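Side-chain contacts in DR2417 (Deinococcus radiodurans, PDB 4XWW), which degrades RNA as a metal-dependent, dimeric ribonuclease of the metallo-beta-lactamase superfamily and probably takes part in the maturation of ribosomal RNA: residues Q278-Q281 with H285-P288; L301-V306 with A333-D338; A382-L387 with A413-T418; G432-L437 with R443-V448. All coordinates share one frame; numbering follows the deposited sequence.

Interaction 1 (Q278-Q281 with H285-P288); sequences QAAQ and HMNP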
# COMPACT_ATOMS: atom_id res chain seq x y z
N GLN A 278 -25.78 12.69 -13.18
CA GLN A 278 -27.08 12.45 -13.79
C GLN A 278 -28.08 11.99 -12.76
O GLN A 278 -29.18 12.53 -12.68
CB GLN A 278 -26.97 11.42 -14.91
CG GLN A 278 -26.55 11.99 -16.24
CD GLN A 278 -26.42 10.93 -17.31
OE1 GLN A 278 -26.80 9.78 -17.10
NE2 GLN A 278 -25.90 11.32 -18.47
N ALA A 279 -27.69 11.01 -11.95
CA ALA A 279 -28.54 10.47 -10.89
C ALA A 279 -28.84 11.53 -9.83
O ALA A 279 -29.97 11.63 -9.37
CB ALA A 279 -27.88 9.25 -10.26
N ALA A 280 -27.82 12.29 -9.42
CA ALA A 280 -28.01 13.34 -8.42
C ALA A 280 -28.96 14.42 -8.94
O ALA A 280 -29.80 14.91 -8.20
CB ALA A 280 -26.68 13.95 -8.02
N GLN A 281 -28.81 14.81 -10.20
CA GLN A 281 -29.72 15.84 -10.74
C GLN A 281 -31.14 15.31 -10.86
O GLN A 281 -32.10 16.03 -10.54
CB GLN A 281 -29.21 16.33 -12.10
CG GLN A 281 -27.97 17.22 -12.01
CD GLN A 281 -27.59 17.81 -13.36
OE1 GLN A 281 -26.90 17.18 -14.15
NE2 GLN A 281 -28.07 19.00 -13.64
N HIS A 285 -30.63 16.37 -5.92
CA HIS A 285 -29.53 16.63 -4.99
C HIS A 285 -28.43 17.49 -5.59
O HIS A 285 -27.62 18.05 -4.87
CB HIS A 285 -28.93 15.31 -4.50
CG HIS A 285 -29.92 14.47 -3.76
ND1 HIS A 285 -30.38 14.79 -2.50
CD2 HIS A 285 -30.55 13.32 -4.10
CE1 HIS A 285 -31.25 13.89 -2.10
NE2 HIS A 285 -31.37 12.98 -3.06
N MET A 286 -28.42 17.59 -6.91
CA MET A 286 -27.42 18.40 -7.60
C MET A 286 -28.10 19.40 -8.52
O MET A 286 -28.93 19.02 -9.34
CB MET A 286 -26.45 17.53 -8.39
CG MET A 286 -25.23 18.29 -8.92
SD MET A 286 -24.15 17.26 -9.93
CE MET A 286 -23.34 16.29 -8.64
N ASN A 287 -27.72 20.66 -8.38
CA ASN A 287 -28.31 21.75 -9.14
C ASN A 287 -27.24 22.73 -9.60
O ASN A 287 -26.89 23.66 -8.89
CB ASN A 287 -29.37 22.46 -8.30
CG ASN A 287 -30.47 21.52 -7.83
OD1 ASN A 287 -31.41 21.23 -8.57
ND2 ASN A 287 -30.36 21.04 -6.59
N PRO A 288 -26.69 22.49 -10.79
CA PRO A 288 -25.62 23.35 -11.30
C PRO A 288 -26.16 24.75 -11.56
O PRO A 288 -27.16 24.89 -12.26
CB PRO A 288 -25.18 22.67 -12.61
CG PRO A 288 -25.75 21.28 -12.54
CD PRO A 288 -26.98 21.38 -11.70
O HOH W 1 -32.28 18.65 -9.97
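Ala-280 and Met-286 meet where the chain leaves helix 271-282 and doubles back. The hydrogen bonds come first: the carbonyl oxygen of Ala-280 takes two backbone donors from the returning chain, His-285 N at 2.8 Å and Met-286 N at 3.3 Å. Both arrive from the same face of the carbonyl plane, but His-285 N lies much nearer to that plane, whereas Met-286 N stands well above it, 74° out. Near the helix end this carbonyl is thus bonded by two N-H groups of the loop. One residue further along each segment, a water hydrogen-bonded to both Gln-281 O and Asn-287 OD1 bridges the two.

Apolar packing sits beside these bonds. Ala-280 CB meets Met-286 CB at 3.6 Å, and the small alanine lets the backbones come this close. Methionine suits the buried place opposite: its CG is anti to the backbone N, and a bend at chi3 (-76°) brings CE round to within 4.1 Å of Ala-280 CB.

Gln-281 makes the remaining contacts on the exposed side. Its CG rests 3.4 Å from Met-286 O, while its CA makes a CH...O contact with that oxygen. The chain runs on extended, carrying NE2 to 3.3 Å from Pro-288 CD, beside the CG-CD side of the proline ring.

Ala-280, His-285 and Met-286 pack against helix 249-261 of the beta-CASP domain, while Ala-279 and His-285 reach across to helix 109-122 of the metallo-beta-lactamase part; His-285 NE2 adds a weak hydrogen bond to Asp-157.

Interaction 2 (L301-V306 with A333-D338); sequences LQDQQV and ALRRGD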
# COMPACT_ATOMS: atom_id res chain seq x y z
N LEU A 301 -12.34 29.69 -23.37
CA LEU A 301 -12.22 30.60 -22.24
C LEU A 301 -10.77 30.83 -21.78
O LEU A 301 -9.88 30.08 -22.15
CB LEU A 301 -13.06 30.07 -21.07
CG LEU A 301 -14.52 29.69 -21.35
CD1 LEU A 301 -15.22 29.17 -20.08
CD2 LEU A 301 -15.24 30.87 -21.93
N GLN A 302 -10.55 31.86 -20.98
CA GLN A 302 -9.22 32.08 -20.39
C GLN A 302 -9.00 31.05 -19.30
O GLN A 302 -9.96 30.59 -18.69
CB GLN A 302 -9.08 33.49 -19.83
CG GLN A 302 -9.33 34.58 -20.84
CD GLN A 302 -8.45 34.43 -22.07
OE1 GLN A 302 -8.93 34.00 -23.12
NE2 GLN A 302 -7.17 34.80 -21.95
N ASP A 303 -7.74 30.72 -19.04
CA ASP A 303 -7.39 29.68 -18.07
C ASP A 303 -8.08 29.86 -16.72
O ASP A 303 -8.62 28.90 -16.14
CB ASP A 303 -5.87 29.65 -17.88
CG ASP A 303 -5.13 29.04 -19.07
OD1 ASP A 303 -5.80 28.46 -19.95
OD2 ASP A 303 -3.88 29.15 -19.12
N GLN A 304 -8.12 31.10 -16.22
CA GLN A 304 -8.65 31.32 -14.87
C GLN A 304 -10.18 31.21 -14.80
O GLN A 304 -10.77 31.36 -13.73
CB GLN A 304 -8.19 32.69 -14.35
CG GLN A 304 -8.68 33.86 -15.18
CD GLN A 304 -7.71 34.30 -16.28
OE1 GLN A 304 -7.06 33.48 -16.95
NE2 GLN A 304 -7.62 35.61 -16.48
N GLN A 305 -10.81 30.93 -15.94
CA GLN A 305 -12.26 30.77 -16.00
C GLN A 305 -12.68 29.30 -16.03
O GLN A 305 -13.85 28.98 -16.28
CB GLN A 305 -12.83 31.46 -17.23
CG GLN A 305 -12.48 32.93 -17.35
CD GLN A 305 -13.13 33.56 -18.55
OE1 GLN A 305 -12.70 33.35 -19.69
NE2 GLN A 305 -14.18 34.34 -18.31
N VAL A 306 -11.73 28.41 -15.79
CA VAL A 306 -11.99 27.00 -16.06
C VAL A 306 -11.80 26.10 -14.83
O VAL A 306 -10.81 26.21 -14.12
CB VAL A 306 -11.08 26.53 -17.20
CG1 VAL A 306 -11.23 25.06 -17.43
CG2 VAL A 306 -11.40 27.30 -18.48
N ALA A 333 -4.27 18.50 -22.00
CA ALA A 333 -2.88 18.34 -21.58
C ALA A 333 -2.53 19.28 -20.44
O ALA A 333 -2.68 20.49 -20.56
CB ALA A 333 -1.95 18.56 -22.76
N LEU A 334 -2.05 18.72 -19.33
CA LEU A 334 -1.59 19.53 -18.20
C LEU A 334 -0.35 20.34 -18.56
O LEU A 334 0.41 19.97 -19.46
CB LEU A 334 -1.29 18.64 -16.99
CG LEU A 334 -2.51 17.93 -16.39
CD1 LEU A 334 -2.14 17.23 -15.10
CD2 LEU A 334 -3.64 18.91 -16.13
N ARG A 335 -0.15 21.45 -17.85
CA ARG A 335 1.03 22.30 -18.07
C ARG A 335 1.35 23.11 -16.81
O ARG A 335 0.50 23.27 -15.93
CB ARG A 335 0.82 23.24 -19.26
CG ARG A 335 -0.53 23.96 -19.30
CD ARG A 335 -0.59 24.93 -20.50
NE ARG A 335 -1.96 25.14 -20.99
CZ ARG A 335 -2.79 26.06 -20.54
NH1 ARG A 335 -2.42 26.89 -19.57
NH2 ARG A 335 -4.01 26.18 -21.07
N ARG A 336 2.58 23.62 -16.73
CA ARG A 336 2.97 24.51 -15.64
C ARG A 336 1.99 25.66 -15.53
O ARG A 336 1.72 26.31 -16.53
CB ARG A 336 4.37 25.07 -15.84
CG ARG A 336 5.45 24.29 -15.16
CD ARG A 336 6.84 24.80 -15.52
NE ARG A 336 7.66 23.65 -15.89
CZ ARG A 336 8.15 22.80 -15.00
NH1 ARG A 336 7.92 22.99 -13.71
NH2 ARG A 336 8.89 21.77 -15.40
N GLY A 337 1.49 25.92 -14.33
CA GLY A 337 0.50 26.96 -14.13
C GLY A 337 -0.85 26.38 -13.74
O GLY A 337 -1.61 27.02 -13.03
N ASP A 338 -1.14 25.17 -14.22
CA ASP A 338 -2.33 24.44 -13.76
C ASP A 338 -2.26 24.13 -12.27
O ASP A 338 -1.18 23.91 -11.72
CB ASP A 338 -2.51 23.12 -14.53
CG ASP A 338 -2.91 23.32 -15.99
OD1 ASP A 338 -3.45 24.39 -16.32
OD2 ASP A 338 -2.66 22.42 -16.83
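Arg-335 forms a two-pronged, end-on salt bridge with Asp-303 at one end of the parallel sheet of the beta-CASP domain, joining the loops that lead into strands 339-342 and 306-310. In the order of the sheet strand 240-243 runs between these two, and Arg-239, just before it, touches both partners.

From CB, the arginine chain starts with CG placed between the backbone N and the carbonyl carbon (chi1 46°), then runs extended to NE. This aliphatic part acts as a spacer, and contact begins at the guanidinium: CZ is 3.6 Å from Asp-303 OD2. The two terminal nitrogens then take one oxygen each. NH1 bonds OD2 of Asp-303 at 2.7 Å, and NH2 bonds OD1 of Asp-303 at 3.1 Å in an almost straight line (175°). Both oxygens lie at the edge of the guanidinium, near its plane, yet the carboxylate is turned 31° against it. OD1 is met on its syn side, though out of the carboxylate plane, and OD2 from above that plane.

A long arginine suits the gap, since Asp-303 CA and Arg-335 CA are 11.2 Å apart; short Asp-303 rises from a 3-10 turn and offers both carboxylate oxygens. The base of Arg-335 is fixed by a type II beta turn, with Gly-337 taking the positive phi and Asp-338 N bonded to Arg-335 O. Asp-338, salt-bridged to Arg-239, also receives Arg-335 N on OD2, at 2.9 Å.

Interaction 3 (A382-L387 with A413-T418); sequences ASQEEL and AKLAQT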
# COMPACT_ATOMS: atom_id res chain seq x y z
N ALA A 382 -18.04 9.12 11.00
CA ALA A 382 -17.88 9.62 12.37
C ALA A 382 -16.58 9.25 13.05
O ALA A 382 -16.22 8.08 13.08
CB ALA A 382 -19.03 9.09 13.22
N SER A 383 -15.94 10.25 13.65
CA SER A 383 -14.81 9.99 14.53
C SER A 383 -15.35 9.75 15.94
O SER A 383 -16.57 9.71 16.15
CB SER A 383 -13.85 11.17 14.48
OG SER A 383 -13.35 11.31 13.16
N GLN A 384 -14.44 9.59 16.91
CA GLN A 384 -14.83 9.16 18.26
C GLN A 384 -15.88 10.04 18.94
O GLN A 384 -16.80 9.52 19.59
CB GLN A 384 -13.57 9.06 19.16
CG GLN A 384 -12.66 7.90 18.79
CD GLN A 384 -11.35 7.89 19.58
OE1 GLN A 384 -11.09 8.77 20.39
NE2 GLN A 384 -10.52 6.88 19.32
N GLU A 385 -15.76 11.36 18.83
CA GLU A 385 -16.74 12.22 19.50
C GLU A 385 -18.15 11.94 18.98
O GLU A 385 -19.12 11.88 19.75
CB GLU A 385 -16.39 13.70 19.31
CG GLU A 385 -15.34 14.19 20.28
CD GLU A 385 -15.00 15.65 20.08
OE1 GLU A 385 -15.83 16.38 19.47
OE2 GLU A 385 -13.91 16.07 20.53
N GLU A 386 -18.25 11.74 17.66
CA GLU A 386 -19.54 11.49 17.06
C GLU A 386 -20.06 10.10 17.42
O GLU A 386 -21.23 9.94 17.74
CB GLU A 386 -19.46 11.66 15.55
CG GLU A 386 -19.06 13.07 15.15
CD GLU A 386 -18.27 13.06 13.86
OE1 GLU A 386 -17.03 12.90 13.94
OE2 GLU A 386 -18.89 13.17 12.78
N LEU A 387 -19.17 9.12 17.41
CA LEU A 387 -19.57 7.77 17.85
C LEU A 387 -20.05 7.79 19.30
O LEU A 387 -21.03 7.13 19.65
CB LEU A 387 -18.39 6.78 17.67
CG LEU A 387 -17.87 6.64 16.24
CD1 LEU A 387 -16.66 5.69 16.19
CD2 LEU A 387 -19.03 6.16 15.34
N ALA A 413 -15.62 -0.60 20.64
CA ALA A 413 -16.07 -1.23 21.88
C ALA A 413 -15.40 -0.57 23.09
O ALA A 413 -16.04 -0.31 24.10
CB ALA A 413 -15.76 -2.74 21.84
N LYS A 414 -14.10 -0.30 22.97
CA LYS A 414 -13.36 0.34 24.06
C LYS A 414 -13.85 1.76 24.33
O LYS A 414 -13.96 2.18 25.49
CB LYS A 414 -11.87 0.37 23.74
CG LYS A 414 -11.19 -1.00 23.80
CD LYS A 414 -9.69 -0.87 23.56
CE LYS A 414 -9.03 -2.23 23.36
NZ LYS A 414 -9.23 -3.13 24.53
N LEU A 415 -14.15 2.49 23.26
CA LEU A 415 -14.73 3.83 23.39
C LEU A 415 -16.03 3.76 24.22
O LEU A 415 -16.27 4.58 25.10
CB LEU A 415 -15.02 4.43 22.02
CG LEU A 415 -15.68 5.81 22.02
CD1 LEU A 415 -14.77 6.84 22.66
CD2 LEU A 415 -16.02 6.23 20.59
N ALA A 416 -16.86 2.77 23.93
CA ALA A 416 -18.13 2.63 24.62
C ALA A 416 -17.92 2.44 26.13
O ALA A 416 -18.68 2.96 26.94
CB ALA A 416 -18.93 1.46 24.04
N GLN A 417 -16.85 1.75 26.49
CA GLN A 417 -16.56 1.46 27.90
C GLN A 417 -16.17 2.70 28.71
O GLN A 417 -16.22 2.66 29.94
CB GLN A 417 -15.46 0.41 28.01
CG GLN A 417 -15.91 -0.99 27.65
CD GLN A 417 -17.11 -1.42 28.46
OE1 GLN A 417 -17.12 -1.27 29.68
NE2 GLN A 417 -18.12 -1.95 27.79
N THR A 418 -15.80 3.78 28.03
CA THR A 418 -15.31 5.00 28.70
C THR A 418 -16.45 5.96 29.03
O THR A 418 -16.25 6.93 29.76
CB THR A 418 -14.25 5.77 27.85
OG1 THR A 418 -14.88 6.38 26.71
CG2 THR A 418 -13.07 4.87 27.40
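Leu-415 pushes one methyl, CD2, against the first turn of helix 384-394, where it overlaps Gln-384 and Leu-387. This is helix-to-helix packing in the RNA specificity region of the metallo-beta-lactamase fold: helices 384-394 and 406-417 are linked through strand 398-402.

With its CG anti to the backbone N (chi1 178°), Leu-415 stretches out from its helix, and CD2 meets Leu-387 CB at 3.8 Å. The same methyl lies 4.0 Å from Gln-384 CB and 3.5 Å from Gln-384 O, so a single branched tip covers most of the contact. Leucine suits this place because within the two segments the nearest CA atoms, those of Gln-384 and Leu-415, are 7.4 Å apart. Glutamine offers CB and CG to the methyl while its extended chain carries NE2 away to Ala-213 O.

Glu-386 OE1 accepts Ser-383 N at the N-cap position, but Ser-383 OG bonds Thr-219 OG1, so no full capping box forms. The side chain of Leu-387 lies about 5 Å from that of Asp-209, which places the packing close behind the predicted proton donor. Three residues beyond Leu-415, Thr-418 OG1 donates to Leu-415 O at 2.8 Å, in the carbonyl plane on a lone pair.

Interaction 4 (G432-L437 with R443-V448); sequences GDIVNL and RVSGTV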
# COMPACT_ATOMS: atom_id res chain seq x y z
N GLY A 432 -20.96 -14.47 9.22
CA GLY A 432 -21.44 -15.83 9.46
C GLY A 432 -21.87 -16.09 10.89
O GLY A 432 -22.51 -17.09 11.17
N ASP A 433 -21.55 -15.18 11.81
CA ASP A 433 -21.99 -15.37 13.20
C ASP A 433 -23.50 -15.30 13.31
O ASP A 433 -24.14 -14.44 12.68
CB ASP A 433 -21.40 -14.31 14.13
CG ASP A 433 -19.97 -14.58 14.53
OD1 ASP A 433 -19.45 -15.68 14.23
OD2 ASP A 433 -19.37 -13.69 15.17
N ILE A 434 -24.08 -16.18 14.11
CA ILE A 434 -25.47 -16.03 14.50
C ILE A 434 -25.48 -15.31 15.84
O ILE A 434 -25.08 -15.88 16.86
CB ILE A 434 -26.21 -17.39 14.63
CG1 ILE A 434 -26.08 -18.20 13.34
CG2 ILE A 434 -27.67 -17.15 14.95
CD1 ILE A 434 -26.43 -19.66 13.51
N VAL A 435 -25.89 -14.05 15.85
CA VAL A 435 -25.94 -13.32 17.10
C VAL A 435 -27.36 -13.39 17.64
O VAL A 435 -28.30 -12.88 17.03
CB VAL A 435 -25.49 -11.86 16.93
CG1 VAL A 435 -25.51 -11.14 18.28
CG2 VAL A 435 -24.08 -11.80 16.31
N ASN A 436 -27.52 -14.05 18.78
CA ASN A 436 -28.85 -14.19 19.37
C ASN A 436 -29.20 -13.03 20.27
O ASN A 436 -28.43 -12.66 21.15
CB ASN A 436 -28.97 -15.50 20.13
CG ASN A 436 -29.52 -16.60 19.27
OD1 ASN A 436 -28.79 -17.26 18.55
ND2 ASN A 436 -30.83 -16.77 19.31
N LEU A 437 -30.38 -12.46 20.05
CA LEU A 437 -30.77 -11.27 20.78
C LEU A 437 -32.15 -11.46 21.39
O LEU A 437 -33.11 -11.79 20.69
CB LEU A 437 -30.74 -10.05 19.85
CG LEU A 437 -31.17 -8.71 20.46
CD1 LEU A 437 -30.05 -8.15 21.30
CD2 LEU A 437 -31.57 -7.71 19.39
N ARG A 443 -25.67 -13.16 22.59
CA ARG A 443 -24.56 -14.09 22.45
C ARG A 443 -24.47 -14.65 21.04
O ARG A 443 -25.45 -14.68 20.31
CB ARG A 443 -24.72 -15.25 23.45
CG ARG A 443 -26.01 -16.00 23.24
CD ARG A 443 -26.20 -17.15 24.20
NE ARG A 443 -27.34 -17.97 23.79
CZ ARG A 443 -27.23 -19.10 23.11
NH1 ARG A 443 -26.04 -19.58 22.77
NH2 ARG A 443 -28.33 -19.77 22.76
N VAL A 444 -23.28 -15.12 20.68
CA VAL A 444 -23.10 -15.84 19.43
C VAL A 444 -23.44 -17.31 19.66
O VAL A 444 -22.76 -17.98 20.44
CB VAL A 444 -21.66 -15.73 18.90
CG1 VAL A 444 -21.54 -16.51 17.59
CG2 VAL A 444 -21.24 -14.25 18.71
N SER A 445 -24.47 -17.80 18.98
CA SER A 445 -25.00 -19.14 19.25
C SER A 445 -24.62 -20.19 18.21
O SER A 445 -24.98 -21.35 18.34
CB SER A 445 -26.52 -19.07 19.35
OG SER A 445 -27.11 -18.66 18.13
N GLY A 446 -23.90 -19.78 17.17
CA GLY A 446 -23.51 -20.69 16.11
C GLY A 446 -23.04 -19.90 14.92
O GLY A 446 -22.96 -18.67 14.98
N THR A 447 -22.72 -20.58 13.82
CA THR A 447 -22.26 -19.91 12.61
C THR A 447 -23.02 -20.47 11.41
O THR A 447 -23.57 -21.56 11.47
CB THR A 447 -20.72 -20.05 12.39
OG1 THR A 447 -20.35 -21.43 12.26
CG2 THR A 447 -19.96 -19.44 13.55
N VAL A 448 -23.07 -19.68 10.34
CA VAL A 448 -23.64 -20.11 9.07
C VAL A 448 -22.59 -19.89 7.99
O VAL A 448 -21.60 -19.20 8.23
CB VAL A 448 -24.94 -19.34 8.71
CG1 VAL A 448 -25.95 -19.46 9.84
CG2 VAL A 448 -24.63 -17.87 8.41
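Gly-432 opens the pairing with Val-448 in a beta hairpin, strands 433-438 and 441-447, at the edge of one sheet of the metallo-beta-lactamase fold. Its O accepts Val-448 N at 2.8 Å, and its positive phi (89°) suits glycine. Asp-433 follows, opposite Thr-447 in a non-hydrogen-bonded pair. Its carboxylate carbon lies 3.9 Å from Val-444 CG1, while OD2 is bonded to Lys-430 N.

At Ile-434 the register slips: Ser-445 and Gly-446 together face this one residue, a beta bulge. Ile-434 N donates to Gly-446 O at 2.9 Å, and Ile-434 O accepts Ser-445 N at the same length. The isoleucine side chain passes over the bare glycine and crosses that of Val-448 at about a right angle, CD1 to Val-448 CG1 3.7 Å. Beta-branched residues suit both extended backbones here.

Val-435 pairs with Val-444 on the face that also carries Asp-433 and Thr-447, their CG2 methyls only loosely touching at 4.5 Å. On its other edge Val-435 is hydrogen-bonded to Val-21, which joins the hairpin to strand 19-23. Asn-436 closes the ladder in a hydrogen-bonded pair with Arg-443, whose NE turns to Glu-441: Arg-443 N reaches Asn-436 O at 3.2 Å, and Asn-436 N donates to Arg-443 O at 2.7 Å, nearly along the C=O axis.

Overall arrangement
The four contacts follow one another along the chain without overlapping. Interactions 1 and 2 both belong to the beta-CASP domain, with centres about 26 Å apart: the first closes a helix end on the side nearer the zinc site, the second ties loops at the end of the parallel sheet where strands 306-310 and 339-342 begin. Interactions 3 and 4, centres about 24 Å apart, lie in the metallo-beta-lactamase part, 3 between helices close to the predicted catalytic residues and 4 at the edge of the eight-stranded sheet. Interactions 2 and 4 are the most distant pair, centres about 58 Å apart. None touches another, so each is a local fastening, and together they sample both lobes of the catalytic region.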